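Local atomic coordinates of SaTIE-TED (PDB entry 6FX6), a protein that is the thioester domain of a cell-wall-anchored surface protein of Staphylococcus aureus, of unsettled function but probably able to attach covalently to a target through its thioester. Residues Asn182-Thr187 with Ser231-Gln236. Numbering follows the deposited sequence.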
loop_
_atom_site.group_PDB
_atom_site.type_symbol
_atom_site.label_atom_id
_atom_site.label_comp_id
_atom_site.label_asym_id
_atom_site.label_seq_id
_atom_site.Cartn_x
_atom_site.Cartn_y
_atom_site.Cartn_z
ATOM N N ASN A 182 0.914 -21.568 10.298
ATOM C CA ASN A 182 0.868 -20.568 11.374
ATOM C C ASN A 182 2.007 -20.707 12.389
ATOM O O ASN A 182 1.927 -20.155 13.486
ATOM C CB ASN A 182 -0.507 -20.600 12.064
ATOM C CG ASN A 182 -1.541 -19.783 11.322
ATOM O OD1 ASN A 182 -1.250 -18.679 10.852
ATOM N ND2 ASN A 182 -2.756 -20.313 11.217
ATOM N N LYS A 183 3.081 -21.395 12.001
ATOM C CA LYS A 183 4.235 -21.600 12.866
ATOM C C LYS A 183 5.430 -20.799 12.344
ATOM O O LYS A 183 5.714 -20.808 11.144
ATOM C CB LYS A 183 4.584 -23.088 12.937
ATOM C CG LYS A 183 3.399 -23.987 13.254
ATOM C CD LYS A 183 3.832 -25.276 13.939
ATOM C CE LYS A 183 2.648 -26.185 14.235
ATOM N NZ LYS A 183 2.967 -27.193 15.286
ATOM N N LEU A 184 6.099 -20.088 13.250
ATOM C CA LEU A 184 7.371 -19.438 12.968
ATOM C C LEU A 184 8.460 -20.368 13.484
ATOM O O LEU A 184 8.514 -20.637 14.684
ATOM C CB LEU A 184 7.454 -18.068 13.656
ATOM C CG LEU A 184 8.783 -17.306 13.514
ATOM C CD1 LEU A 184 9.072 -16.965 12.061
ATOM C CD2 LEU A 184 8.798 -16.047 14.375
ATOM N N ILE A 185 9.307 -20.853 12.573
ATOM C CA ILE A 185 10.343 -21.845 12.868
ATOM C C ILE A 185 11.684 -21.116 12.941
ATOM O O ILE A 185 12.121 -20.525 11.961
ATOM C CB ILE A 185 10.422 -22.937 11.763
ATOM C CG1 ILE A 185 9.033 -23.498 11.407
ATOM C CG2 ILE A 185 11.371 -24.063 12.163
ATOM C CD1 ILE A 185 8.290 -24.150 12.550
ATOM N N VAL A 186 12.344 -21.186 14.095
ATOM C CA VAL A 186 13.505 -20.346 14.384
ATOM C C VAL A 186 14.672 -21.146 14.939
ATOM O O VAL A 186 14.486 -22.010 15.794
ATOM C CB VAL A 186 13.147 -19.264 15.419
ATOM C CG1 VAL A 186 14.343 -18.372 15.705
ATOM C CG2 VAL A 186 11.969 -18.435 14.934
ATOM N N THR A 187 15.874 -20.848 14.453
ATOM C CA THR A 187 17.099 -21.305 15.100
ATOM C C THR A 187 18.113 -20.158 15.120
ATOM O O THR A 187 18.239 -19.420 14.147
ATOM C CB THR A 187 17.664 -22.594 14.452
ATOM O OG1 THR A 187 18.838 -23.019 15.160
ATOM C CG2 THR A 187 18.005 -22.398 12.979
ATOM N N SER A 231 4.741 -7.814 11.936
ATOM C CA SER A 231 4.714 -8.442 13.248
ATOM C C SER A 231 6.168 -8.719 13.576
ATOM O O SER A 231 6.913 -9.147 12.698
ATOM C CB SER A 231 3.910 -9.738 13.228
ATOM O OG SER A 231 2.560 -9.472 12.914
ATOM N N TRP A 232 6.581 -8.451 14.815
ATOM C CA TRP A 232 7.947 -8.731 15.237
ATOM C C TRP A 232 8.037 -9.407 16.595
ATOM O O TRP A 232 7.164 -9.262 17.462
ATOM C CB TRP A 232 8.829 -7.471 15.192
ATOM C CG TRP A 232 8.415 -6.335 16.086
ATOM C CD1 TRP A 232 7.679 -5.245 15.725
ATOM C CD2 TRP A 232 8.748 -6.151 17.470
ATOM N NE1 TRP A 232 7.516 -4.404 16.795
ATOM C CE2 TRP A 232 8.158 -4.934 17.881
ATOM C CE3 TRP A 232 9.475 -6.900 18.404
ATOM C CZ2 TRP A 232 8.276 -4.442 19.192
ATOM C CZ3 TRP A 232 9.593 -6.411 19.717
ATOM C CH2 TRP A 232 8.998 -5.189 20.091
ATOM N N LEU A 233 9.137 -10.130 16.754
ATOM C CA LEU A 233 9.402 -10.958 17.914
ATOM C C LEU A 233 10.884 -10.855 18.222
ATOM O O LEU A 233 11.719 -11.025 17.318
ATOM C CB LEU A 233 9.020 -12.396 17.574
ATOM C CG LEU A 233 9.313 -13.545 18.541
ATOM C CD1 LEU A 233 8.253 -14.628 18.402
ATOM C CD2 LEU A 233 10.687 -14.141 18.309
ATOM N N THR A 234 11.215 -10.584 19.485
ATOM C CA THR A 234 12.606 -10.476 19.913
ATOM C C THR A 234 13.013 -11.742 20.649
ATOM O O THR A 234 12.389 -12.113 21.640
ATOM C CB THR A 234 12.825 -9.233 20.796
ATOM O OG1 THR A 234 12.522 -8.061 20.031
ATOM C CG2 THR A 234 14.281 -9.138 21.281
ATOM N N LEU A 235 14.056 -12.405 20.154
ATOM C CA LEU A 235 14.615 -13.580 20.820
ATOM C C LEU A 235 15.683 -13.157 21.814
ATOM O O LEU A 235 16.546 -12.355 21.477
ATOM C CB LEU A 235 15.251 -14.514 19.806
ATOM C CG LEU A 235 14.383 -15.010 18.649
ATOM C CD1 LEU A 235 15.251 -15.708 17.610
ATOM C CD2 LEU A 235 13.287 -15.939 19.142
ATOM N N GLN A 236 15.618 -13.695 23.030
ATOM C CA GLN A 236 16.674 -13.522 24.021
ATOM C C GLN A 236 17.574 -14.751 23.898
ATOM O O GLN A 236 17.224 -15.836 24.370
ATOM C CB GLN A 236 16.089 -13.396 25.428
ATOM C CG GLN A 236 15.189 -12.181 25.626
ATOM C CD GLN A 236 14.506 -12.146 26.991
ATOM O OE1 GLN A 236 14.237 -13.186 27.602
ATOM N NE2 GLN A 236 14.209 -10.940 27.470
#
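Val186 and Leu235 meet tip to tip, one methyl from each. Val186 CG1 lies 3.4 Å from Leu235 CD1, which is tight for two carbons. Val186 CG1 is anti to the backbone N (chi1 -179°), and this turns that methyl toward strand 231-238. In Leu235, CG is anti to the carbonyl carbon (chi1 -56°), and the extended chi2 (169°) then reaches CD1 out to the valine. The second apolar pair is looser. Leu184 CD2 stands 4.3 Å from Leu233 CD1, two residues earlier on each strand.

All four side chains are buried and leave their backbones toward the opposite strand. The touching residues are every second one on each strand. No hydrogen bond joins the two segments. The backbones are too far apart for one: the CA atoms of Val186 and Leu235 are 9.4 Å apart, and those of Leu184 and Leu233 10.0 Å. Only side chains bridge the gap.

The same apolar layer takes in neighbouring strands and a loop. Phe156, Ile148 and Ile198 each touch both Val186 and Leu235, and Phe141, from the loop, packs on Leu233. The backbone of 182-187 bonds instead within its own sheet, Leu184 with Phe156 and Ile185 with Lys178.

Strand 183-188 is the middle strand of a three-stranded antiparallel sheet. Strand 231-238 is an inner strand of a four-stranded mixed sheet. Sheets facing each other through alternate aliphatic side chains, with no backbone bonds between these two strands, are characteristic of the hydrophobic core of a beta sandwich.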